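361aa long hypothetical D-aminopeptidase (Pyrococcus horikoshii, PDB 2DRH) is of unproven function but probably acts as an aminopeptidase, as a member of the peptidase S58 (DmpA) family. Local coordinates at residues Asn19-Asp23 and Gly186-Arg190; Ala107-Leu112 and Val129-Val133; Ile191-Glu195 and Val307-Leu311; Gly265-Thr269 and Val319-Ile324. All blocks are in the same frame, centred on the assembly; numbering follows the deposited sequence.

Contacts 1, 3 and 4 form one connected region. Contacts 1 and 3 share strand 184-193, and contacts 3 and 4 share helix 309-328. Contacts 1 and 4 touch directly: Arg190 NH2 lies 2.7 Å from Glu321 OE1 in a salt bridge. Contact 2 stands apart in the other, four-stranded sheet, with its centre about 25 Å from that of contact 1. All four are buried contacts, contact 2 entirely so. Contact 3 lies farthest from the chain's centre and has the largest share of partly exposed residues. Chemistry differs too. Contact 1 is mainly polar, contacts 2 and 3 are apolar, and contact 4 combines close helix packing with a salt bridge and a bridging water.

Contact 1 (Asn19-Asp23 and Gly186-Arg190); sequences NKITD and GSASR
The Asn19 side chain lies against Ala188 and Ser189, with OD1 3.5 Å from Ala188 CB. Its OD1 accepts a 3.1 Å, nearly straight hydrogen bond from Ser189 N; ND2 probably hydrogen-bonds to Glu321 OE2. Asn19 has left-handed backbone angles (57/49) and chi1 t. Lys20 is extended, and Ile21-Asp23 form a 3-10 turn in which Asp23 N bonds to Lys20 O at 2.9 Å. The nearest CA atoms are those of Lys20 and Ala188, 4.2 Å apart. Residues 186-190 are an extended strand whose backbone pairs on one edge with strand 198-207. On the other edge, the Asn19 side chain supplies an acceptor in place of a further strand. Ser187 and Ser189 point toward the loop. Ile21 N donates to Ser187 OG at 3.0 Å, and that hydroxyl also bonds to Ala203 O. Ser189, in the p rotamer, donates from OG to Asp23 OD2 at 2.6 Å. The same OD2 accepts Lys20 N at 3.0 Å.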
loop_
_atom_site.group_PDB
_atom_site.type_symbol
_atom_site.label_atom_id
_atom_site.label_comp_id
_atom_site.label_asym_id
_atom_site.label_seq_id
_atom_site.Cartn_x
_atom_site.Cartn_y
_atom_site.Cartn_z
ATOM N N ASN A 19 17.275 -29.136 -5.693
ATOM C CA ASN A 19 16.410 -28.733 -4.587
ATOM C C ASN A 19 17.006 -27.472 -3.960
ATOM O O ASN A 19 17.190 -27.377 -2.744
ATOM C CB ASN A 19 16.272 -29.847 -3.542
ATOM C CG ASN A 19 15.178 -29.548 -2.518
ATOM O OD1 ASN A 19 14.173 -28.905 -2.839
ATOM N ND2 ASN A 19 15.362 -30.023 -1.288
ATOM N N LYS A 20 17.319 -26.514 -4.828
ATOM C CA LYS A 20 17.885 -25.229 -4.437
ATOM C C LYS A 20 17.331 -24.180 -5.389
ATOM O O LYS A 20 16.873 -24.508 -6.490
ATOM C CB LYS A 20 19.409 -25.248 -4.541
ATOM C CG LYS A 20 20.132 -26.097 -3.505
ATOM C CD LYS A 20 21.623 -26.138 -3.828
ATOM C CE LYS A 20 22.425 -26.934 -2.806
ATOM N NZ LYS A 20 22.667 -26.166 -1.544
ATOM N N ILE A 21 17.378 -22.920 -4.973
ATOM C CA ILE A 21 16.872 -21.832 -5.800
ATOM C C ILE A 21 17.525 -21.802 -7.191
ATOM O O ILE A 21 16.921 -21.334 -8.155
ATOM C CB ILE A 21 17.082 -20.468 -5.106
ATOM C CG1 ILE A 21 16.334 -19.379 -5.870
ATOM C CG2 ILE A 21 18.573 -20.150 -5.009
ATOM C CD1 ILE A 21 16.349 -18.020 -5.182
ATOM N N THR A 22 18.751 -22.309 -7.287
ATOM C CA THR A 22 19.478 -22.334 -8.557
ATOM C C THR A 22 18.931 -23.360 -9.550
ATOM O O THR A 22 19.481 -23.530 -10.640
ATOM C CB THR A 22 20.973 -22.608 -8.346
ATOM O OG1 THR A 22 21.132 -23.751 -7.501
ATOM C CG2 THR A 22 21.647 -21.408 -7.707
ATOM N N ASP A 23 17.868 -24.061 -9.166
ATOM C CA ASP A 23 17.252 -25.014 -10.079
ATOM C C ASP A 23 16.557 -24.154 -11.122
ATOM O O ASP A 23 16.135 -24.635 -12.174
ATOM C CB ASP A 23 16.245 -25.916 -9.360
ATOM C CG ASP A 23 16.910 -27.093 -8.674
ATOM O OD1 ASP A 23 17.809 -27.695 -9.292
ATOM O OD2 ASP A 23 16.536 -27.428 -7.532
ATOM N N GLY A 186 19.090 -21.327 3.954
ATOM C CA GLY A 186 18.368 -22.550 3.648
ATOM C C GLY A 186 17.804 -22.406 2.244
ATOM O O GLY A 186 17.564 -21.291 1.792
ATOM N N SER A 187 17.597 -23.508 1.532
ATOM C CA SER A 187 17.057 -23.398 0.182
ATOM C C SER A 187 16.317 -24.653 -0.259
ATOM O O SER A 187 16.507 -25.738 0.294
ATOM C CB SER A 187 18.176 -23.077 -0.816
ATOM O OG SER A 187 17.639 -22.529 -2.016
ATOM N N ALA A 188 15.456 -24.491 -1.254
ATOM C CA ALA A 188 14.678 -25.601 -1.779
ATOM C C ALA A 188 13.945 -25.133 -3.021
ATOM O O ALA A 188 13.814 -23.933 -3.250
ATOM C CB ALA A 188 13.678 -26.096 -0.729
ATOM N N SER A 189 13.471 -26.079 -3.823
ATOM C CA SER A 189 12.748 -25.740 -5.039
ATOM C C SER A 189 11.625 -26.735 -5.263
ATOM O O SER A 189 11.614 -27.817 -4.678
ATOM C CB SER A 189 13.687 -25.759 -6.249
ATOM O OG SER A 189 14.112 -27.077 -6.532
ATOM N N ARG A 190 10.675 -26.354 -6.109
ATOM C CA ARG A 190 9.539 -27.206 -6.431
ATOM C C ARG A 190 9.225 -27.067 -7.906
ATOM O O ARG A 190 9.412 -25.999 -8.489
ATOM C CB ARG A 190 8.310 -26.801 -5.609
ATOM C CG ARG A 190 8.387 -27.185 -4.144
ATOM C CD ARG A 190 8.468 -28.699 -3.974
ATOM N NE ARG A 190 8.380 -29.101 -2.573
ATOM C CZ ARG A 190 9.378 -29.029 -1.698
ATOM N NH1 ARG A 190 10.569 -28.569 -2.065
ATOM N NH2 ARG A 190 9.182 -29.423 -0.446
#

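Contact 2 (Ala107-Leu112 and Val129-Val133); sequences AVEGLL and VNPLV
This is a buried, wholly apolar helix-to-strand contact. It joins helix 104-118 to the start of strand 132-136, one of the two outermost strands of the four-stranded sheet within this chain. Residues 107-112 are regular helix; Leu111 N bonds to Ala107 O at 2.8 Å and Leu112 N to Val108 O at 2.9 Å. Residues 129-133 are extended, with Pro131 at -63/136 and Val133 at -135/132. The two run in opposite directions. Ala107 meets the Val133 end and Leu112 meets the Val129 end. The nearest CA atoms are those of Val108 and Pro131, 6.4 Å apart. Pro131 is the central piece: its CB lies 3.4 Å from Leu111 CD2, and its CG 4.3 Å from Val108 CG1. Leu111 takes chi1 t and chi2 p. Val133 receives Ala107, with Ala107 CB 3.7 Å from Val133 CG1, and Val108, with Val108 CG2 4.0 Å from Val133 CG2. Leu112, chi1 m and chi2 t, brings CD2 to 3.5 Å from Val129 CG1. Leu132 points away from the helix, and its backbone pairs with Ile97. Glu109 turns off this interface to a salt bridge with Arg147 of the second subunit. The arrangement is that of a beta-alpha-beta crossover: helix 104-118 links the parallel strands 96-100 and 132-136 and packs on them.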
loop_
_atom_site.group_PDB
_atom_site.type_symbol
_atom_site.label_atom_id
_atom_site.label_comp_id
_atom_site.label_asym_id
_atom_site.label_seq_id
_atom_site.Cartn_x
_atom_site.Cartn_y
_atom_site.Cartn_z
ATOM N N ALA A 107 27.395 -2.720 2.278
ATOM C CA ALA A 107 26.911 -3.570 1.198
ATOM C C ALA A 107 26.587 -2.727 -0.024
ATOM O O ALA A 107 26.917 -3.095 -1.148
ATOM C CB ALA A 107 25.677 -4.345 1.653
ATOM N N VAL A 108 25.931 -1.594 0.201
ATOM C CA VAL A 108 25.598 -0.690 -0.888
ATOM C C VAL A 108 26.890 -0.198 -1.550
ATOM O O VAL A 108 27.004 -0.170 -2.782
ATOM C CB VAL A 108 24.787 0.520 -0.371
ATOM C CG1 VAL A 108 24.781 1.646 -1.408
ATOM C CG2 VAL A 108 23.362 0.083 -0.063
ATOM N N GLU A 109 27.866 0.181 -0.733
ATOM C CA GLU A 109 29.133 0.661 -1.266
ATOM C C GLU A 109 29.777 -0.400 -2.162
ATOM O O GLU A 109 30.174 -0.110 -3.287
ATOM C CB GLU A 109 30.080 1.022 -0.124
ATOM C CG GLU A 109 29.638 2.224 0.701
ATOM C CD GLU A 109 29.916 3.549 0.010
ATOM O OE1 GLU A 109 29.567 3.689 -1.179
ATOM O OE2 GLU A 109 30.476 4.457 0.663
ATOM N N GLY A 110 29.872 -1.627 -1.654
ATOM C CA GLY A 110 30.475 -2.704 -2.420
ATOM C C GLY A 110 29.698 -3.045 -3.672
ATOM O O GLY A 110 30.271 -3.236 -4.745
ATOM N N LEU A 111 28.380 -3.133 -3.534
ATOM C CA LEU A 111 27.515 -3.438 -4.658
ATOM C C LEU A 111 27.729 -2.401 -5.759
ATOM O O LEU A 111 27.856 -2.743 -6.944
ATOM C CB LEU A 111 26.053 -3.438 -4.201
ATOM C CG LEU A 111 24.989 -3.704 -5.264
ATOM C CD1 LEU A 111 25.335 -4.976 -6.042
ATOM C CD2 LEU A 111 23.634 -3.833 -4.592
ATOM N N LEU A 112 27.762 -1.130 -5.376
ATOM C CA LEU A 112 27.980 -0.076 -6.358
ATOM C C LEU A 112 29.358 -0.240 -6.997
ATOM O O LEU A 112 29.537 0.071 -8.176
ATOM C CB LEU A 112 27.868 1.307 -5.715
ATOM C CG LEU A 112 26.460 1.779 -5.342
ATOM C CD1 LEU A 112 26.542 3.158 -4.712
ATOM C CD2 LEU A 112 25.580 1.817 -6.586
ATOM N N VAL A 129 21.372 3.939 -10.327
ATOM C CA VAL A 129 21.053 2.536 -10.120
ATOM C C VAL A 129 20.433 2.279 -8.756
ATOM O O VAL A 129 20.755 2.950 -7.775
ATOM C CB VAL A 129 22.311 1.655 -10.290
ATOM C CG1 VAL A 129 23.381 2.076 -9.299
ATOM C CG2 VAL A 129 21.950 0.194 -10.116
ATOM N N ASN A 130 19.548 1.287 -8.710
ATOM C CA ASN A 130 18.840 0.926 -7.491
ATOM C C ASN A 130 19.380 -0.343 -6.827
ATOM O O ASN A 130 18.880 -1.443 -7.057
ATOM C CB ASN A 130 17.353 0.768 -7.813
ATOM C CG ASN A 130 16.509 0.519 -6.580
ATOM O OD1 ASN A 130 16.632 1.221 -5.570
ATOM N ND2 ASN A 130 15.639 -0.475 -6.657
ATOM N N PRO A 131 20.419 -0.205 -5.989
ATOM C CA PRO A 131 20.985 -1.374 -5.315
ATOM C C PRO A 131 19.975 -2.027 -4.383
ATOM O O PRO A 131 19.262 -1.342 -3.645
ATOM C CB PRO A 131 22.187 -0.794 -4.571
ATOM C CG PRO A 131 21.778 0.620 -4.310
ATOM C CD PRO A 131 21.151 1.017 -5.614
ATOM N N LEU A 132 19.915 -3.353 -4.425
ATOM C CA LEU A 132 18.985 -4.105 -3.596
ATOM C C LEU A 132 19.732 -4.861 -2.509
ATOM O O LEU A 132 20.492 -5.792 -2.787
ATOM C CB LEU A 132 18.190 -5.074 -4.465
ATOM C CG LEU A 132 17.109 -5.950 -3.833
ATOM C CD1 LEU A 132 16.072 -5.101 -3.089
ATOM C CD2 LEU A 132 16.443 -6.743 -4.958
ATOM N N VAL A 133 19.495 -4.448 -1.266
ATOM C CA VAL A 133 20.141 -5.029 -0.101
ATOM C C VAL A 133 19.128 -5.285 1.007
ATOM O O VAL A 133 18.326 -4.407 1.335
ATOM C CB VAL A 133 21.215 -4.068 0.450
ATOM C CG1 VAL A 133 21.955 -4.708 1.615
ATOM C CG2 VAL A 133 22.179 -3.673 -0.661
#

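Contact 3 (Ile191-Glu195 and Val307-Leu311); sequences IVEIE and VISPL
Ile194 is the main bump. It enters a hollow bordered by Val307, Pro310 and Leu311. Its chi1 is m and chi2 t, so CD1 reaches deep and stops 3.6 Å from Leu311 CG. On one flank its CG2 lies 3.4 Å from Val307 O and 3.8 Å from Val307 CG2. Ile194 CG1 rests 4.2 Å from Pro310 CB. Val192, two residues earlier and pointing to the same side, makes a second, shallower bump. Its CG2 is 3.6 Å from Leu311 CD2, and its CB is 4.4 Å from Pro310 CB. Leu311, chi1 m and chi2 t, thus meets both bumps, and so does the Pro310 ring. The nearest CA pairs are Val192 with Pro310, 6.7 Å apart, and Ile194 with Val307, 7.0 Å apart. The backbone of 191-193 is the end of strand 184-193, which pairs with strand 198-207. Glu195 has left-handed angles (54/55), where the chain turns between these antiparallel strands. Helix 309-328 begins here, with Ile308 at the N-cap position, so its first turn packs against one end of the hairpin. Ile308 points away, against helix 252-268. Neighbouring subunits border the edges: Lys295 of the third subunit packs on Glu195 and Val307, and the backbone N of Asn275 of the fourth subunit hydrogen-bonds to Ser309 OG.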
loop_
_atom_site.group_PDB
_atom_site.type_symbol
_atom_site.label_atom_id
_atom_site.label_comp_id
_atom_site.label_asym_id
_atom_site.label_seq_id
_atom_site.Cartn_x
_atom_site.Cartn_y
_atom_site.Cartn_z
ATOM N N ILE A 191 8.751 -28.155 -8.505
ATOM C CA ILE A 191 8.388 -28.174 -9.918
ATOM C C ILE A 191 6.874 -28.252 -9.999
ATOM O O ILE A 191 6.254 -28.975 -9.223
ATOM C CB ILE A 191 8.980 -29.411 -10.627
ATOM C CG1 ILE A 191 10.507 -29.371 -10.555
ATOM C CG2 ILE A 191 8.508 -29.465 -12.073
ATOM C CD1 ILE A 191 11.122 -28.169 -11.234
ATOM N N VAL A 192 6.275 -27.511 -10.924
ATOM C CA VAL A 192 4.820 -27.531 -11.087
ATOM C C VAL A 192 4.451 -27.499 -12.567
ATOM O O VAL A 192 5.106 -26.823 -13.368
ATOM C CB VAL A 192 4.138 -26.318 -10.378
ATOM C CG1 VAL A 192 4.694 -26.157 -8.965
ATOM C CG2 VAL A 192 4.347 -25.041 -11.181
ATOM N N GLU A 193 3.406 -28.231 -12.937
ATOM C CA GLU A 193 2.981 -28.236 -14.328
ATOM C C GLU A 193 1.689 -27.456 -14.481
ATOM O O GLU A 193 0.693 -27.752 -13.822
ATOM C CB GLU A 193 2.794 -29.669 -14.851
ATOM C CG GLU A 193 2.435 -29.703 -16.332
ATOM C CD GLU A 193 2.494 -31.095 -16.936
ATOM O OE1 GLU A 193 3.607 -31.649 -17.074
ATOM O OE2 GLU A 193 1.422 -31.635 -17.274
ATOM N N ILE A 194 1.719 -26.446 -15.344
ATOM C CA ILE A 194 0.550 -25.613 -15.587
ATOM C C ILE A 194 0.219 -25.598 -17.077
ATOM O O ILE A 194 0.990 -25.095 -17.895
ATOM C CB ILE A 194 0.787 -24.170 -15.100
ATOM C CG1 ILE A 194 1.044 -24.171 -13.589
ATOM C CG2 ILE A 194 -0.416 -23.303 -15.429
ATOM C CD1 ILE A 194 1.442 -22.818 -13.041
ATOM N N GLU A 195 -0.938 -26.156 -17.414
ATOM C CA GLU A 195 -1.385 -26.231 -18.798
ATOM C C GLU A 195 -0.324 -26.878 -19.680
ATOM O O GLU A 195 0.122 -26.296 -20.666
ATOM C CB GLU A 195 -1.728 -24.834 -19.328
ATOM C CG GLU A 195 -2.941 -24.188 -18.660
ATOM C CD GLU A 195 -4.170 -25.082 -18.681
ATOM O OE1 GLU A 195 -4.293 -25.961 -17.801
ATOM O OE2 GLU A 195 -5.013 -24.916 -19.583
ATOM N N VAL A 307 -4.740 -19.408 -13.585
ATOM C CA VAL A 307 -4.005 -20.670 -13.607
ATOM C C VAL A 307 -2.739 -20.710 -12.753
ATOM O O VAL A 307 -1.973 -21.672 -12.837
ATOM C CB VAL A 307 -3.607 -21.066 -15.060
ATOM C CG1 VAL A 307 -4.826 -21.002 -15.973
ATOM C CG2 VAL A 307 -2.503 -20.165 -15.564
ATOM N N ILE A 308 -2.519 -19.702 -11.911
ATOM C CA ILE A 308 -1.292 -19.690 -11.120
ATOM C C ILE A 308 -1.327 -20.135 -9.662
ATOM O O ILE A 308 -0.332 -19.977 -8.953
ATOM C CB ILE A 308 -0.627 -18.304 -11.178
ATOM C CG1 ILE A 308 -1.533 -17.256 -10.529
ATOM C CG2 ILE A 308 -0.332 -17.936 -12.626
ATOM C CD1 ILE A 308 -0.996 -15.839 -10.652
ATOM N N SER A 309 -2.439 -20.701 -9.207
ATOM C CA SER A 309 -2.521 -21.143 -7.815
ATOM C C SER A 309 -1.434 -22.169 -7.482
ATOM O O SER A 309 -0.905 -22.184 -6.361
ATOM C CB SER A 309 -3.914 -21.697 -7.512
ATOM O OG SER A 309 -4.880 -20.659 -7.578
ATOM N N PRO A 310 -1.083 -23.044 -8.449
ATOM C CA PRO A 310 -0.039 -24.031 -8.183
ATOM C C PRO A 310 1.266 -23.329 -7.807
ATOM O O PRO A 310 2.011 -23.808 -6.950
ATOM C CB PRO A 310 0.062 -24.782 -9.509
ATOM C CG PRO A 310 -1.345 -24.771 -9.983
ATOM C CD PRO A 310 -1.753 -23.339 -9.731
ATOM N N LEU A 311 1.543 -22.192 -8.441
ATOM C CA LEU A 311 2.764 -21.456 -8.127
ATOM C C LEU A 311 2.677 -20.862 -6.706
ATOM O O LEU A 311 3.687 -20.756 -6.009
ATOM C CB LEU A 311 3.008 -20.351 -9.164
ATOM C CG LEU A 311 3.238 -20.811 -10.618
ATOM C CD1 LEU A 311 3.150 -19.625 -11.555
ATOM C CD2 LEU A 311 4.595 -21.483 -10.757
#

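Contact 4 (Gly265-Thr269 and Val319-Ile324); sequences GLART and VEEAII
The C-terminal turn of helix 252-268 packs closely on helix 309-328. Gly265 CA lies only 4.2 Å from Glu320 CA, and a CB there would collide with Val319 and Glu320. Val319 CG1 is 3.8 Å from Leu266 N, and Ile323 CD1 is 3.7 Å from Leu266 CA. Thr269 CG2 lies 3.5 Å from Glu320 CG. At the polar edge, Arg268 NE donates to Glu320 OE1 at 2.9 Å in a salt bridge, with Glu320 chi1 and chi2 both t. Water 1 joins the two ends: it accepts from Arg268 NH2 at 2.7 Å and donates to Glu320 OE2 at 2.6 Å. Arg268 NH1 makes a weak hydrogen bond to Ala267 O of the fourth subunit. Thr269, chi1 p, donates from OG1 to Leu266 O at 2.9 Å, and Thr269 N also reaches that oxygen at 3.1 Å. The glycine lets the backbones come close, and the paired Arg268 and Glu320 side chains have their charges met at the packing edge, beside a subunit interface.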
loop_
_atom_site.group_PDB
_atom_site.type_symbol
_atom_site.label_atom_id
_atom_site.label_comp_id
_atom_site.label_asym_id
_atom_site.label_seq_id
_atom_site.Cartn_x
_atom_site.Cartn_y
_atom_site.Cartn_z
ATOM N N GLY A 265 4.438 -20.250 4.013
ATOM C CA GLY A 265 5.458 -21.206 4.403
ATOM C C GLY A 265 6.092 -20.817 5.731
ATOM O O GLY A 265 6.347 -21.666 6.579
ATOM N N LEU A 266 6.349 -19.526 5.906
ATOM C CA LEU A 266 6.941 -19.024 7.140
ATOM C C LEU A 266 6.059 -19.388 8.334
ATOM O O LEU A 266 6.526 -19.973 9.304
ATOM C CB LEU A 266 7.105 -17.500 7.055
ATOM C CG LEU A 266 7.518 -16.698 8.299
ATOM C CD1 LEU A 266 8.832 -17.224 8.842
ATOM C CD2 LEU A 266 7.649 -15.215 7.937
ATOM N N ALA A 267 4.780 -19.044 8.246
ATOM C CA ALA A 267 3.818 -19.316 9.313
ATOM C C ALA A 267 3.744 -20.789 9.707
ATOM O O ALA A 267 3.590 -21.119 10.887
ATOM C CB ALA A 267 2.442 -18.837 8.891
ATOM N N ARG A 268 3.851 -21.664 8.710
ATOM C CA ARG A 268 3.773 -23.098 8.920
ATOM C C ARG A 268 4.948 -23.701 9.693
ATOM O O ARG A 268 4.826 -24.794 10.226
ATOM C CB ARG A 268 3.575 -23.810 7.570
ATOM C CG ARG A 268 2.164 -23.616 6.998
ATOM C CD ARG A 268 1.982 -24.246 5.612
ATOM N NE ARG A 268 2.047 -25.707 5.629
ATOM C CZ ARG A 268 1.024 -26.511 5.910
ATOM N NH1 ARG A 268 -0.169 -26.005 6.202
ATOM N NH2 ARG A 268 1.192 -27.829 5.891
ATOM N N THR A 269 6.079 -23.003 9.758
ATOM C CA THR A 269 7.216 -23.506 10.517
ATOM C C THR A 269 7.209 -22.895 11.925
ATOM O O THR A 269 8.090 -23.182 12.735
ATOM C CB THR A 269 8.575 -23.154 9.857
ATOM O OG1 THR A 269 8.755 -21.732 9.866
ATOM C CG2 THR A 269 8.639 -23.672 8.420
ATOM N N VAL A 319 9.399 -22.296 0.550
ATOM C CA VAL A 319 9.792 -21.500 1.712
ATOM C C VAL A 319 9.804 -22.339 2.982
ATOM O O VAL A 319 10.769 -22.304 3.728
ATOM C CB VAL A 319 8.852 -20.284 1.918
ATOM C CG1 VAL A 319 9.108 -19.631 3.300
ATOM C CG2 VAL A 319 9.092 -19.259 0.815
ATOM N N GLU A 320 8.744 -23.106 3.220
ATOM C CA GLU A 320 8.682 -23.927 4.426
ATOM C C GLU A 320 9.872 -24.873 4.527
ATOM O O GLU A 320 10.518 -24.950 5.576
ATOM C CB GLU A 320 7.377 -24.731 4.488
ATOM C CG GLU A 320 7.202 -25.511 5.797
ATOM C CD GLU A 320 5.884 -26.276 5.883
ATOM O OE1 GLU A 320 4.905 -25.877 5.206
ATOM O OE2 GLU A 320 5.823 -27.268 6.644
ATOM N N GLU A 321 10.169 -25.597 3.448
ATOM C CA GLU A 321 11.289 -26.511 3.501
ATOM C C GLU A 321 12.601 -25.739 3.596
ATOM O O GLU A 321 13.501 -26.131 4.341
ATOM C CB GLU A 321 11.323 -27.440 2.278
ATOM C CG GLU A 321 12.148 -28.713 2.535
ATOM C CD GLU A 321 12.598 -29.424 1.265
ATOM O OE1 GLU A 321 11.758 -29.672 0.373
ATOM O OE2 GLU A 321 13.802 -29.743 1.166
ATOM N N ALA A 322 12.709 -24.641 2.850
ATOM C CA ALA A 322 13.928 -23.839 2.868
ATOM C C ALA A 322 14.272 -23.389 4.287
ATOM O O ALA A 322 15.448 -23.343 4.658
ATOM C CB ALA A 322 13.785 -22.629 1.959
ATOM N N ILE A 323 13.252 -23.056 5.073
ATOM C CA ILE A 323 13.473 -22.626 6.449
ATOM C C ILE A 323 14.022 -23.791 7.255
ATOM O O ILE A 323 15.026 -23.652 7.956
ATOM C CB ILE A 323 12.166 -22.122 7.104
ATOM C CG1 ILE A 323 11.727 -20.816 6.433
ATOM C CG2 ILE A 323 12.374 -21.916 8.612
ATOM C CD1 ILE A 323 10.373 -20.304 6.888
ATOM N N ILE A 324 13.370 -24.946 7.148
ATOM C CA ILE A 324 13.822 -26.125 7.874
ATOM C C ILE A 324 15.260 -26.491 7.472
ATOM O O ILE A 324 16.107 -26.750 8.338
ATOM C CB ILE A 324 12.874 -27.329 7.623
ATOM C CG1 ILE A 324 11.467 -26.988 8.126
ATOM C CG2 ILE A 324 13.406 -28.577 8.306
ATOM C CD1 ILE A 324 11.417 -26.455 9.556
HETATM O O HOH W 1 3.737 -28.676 5.969
#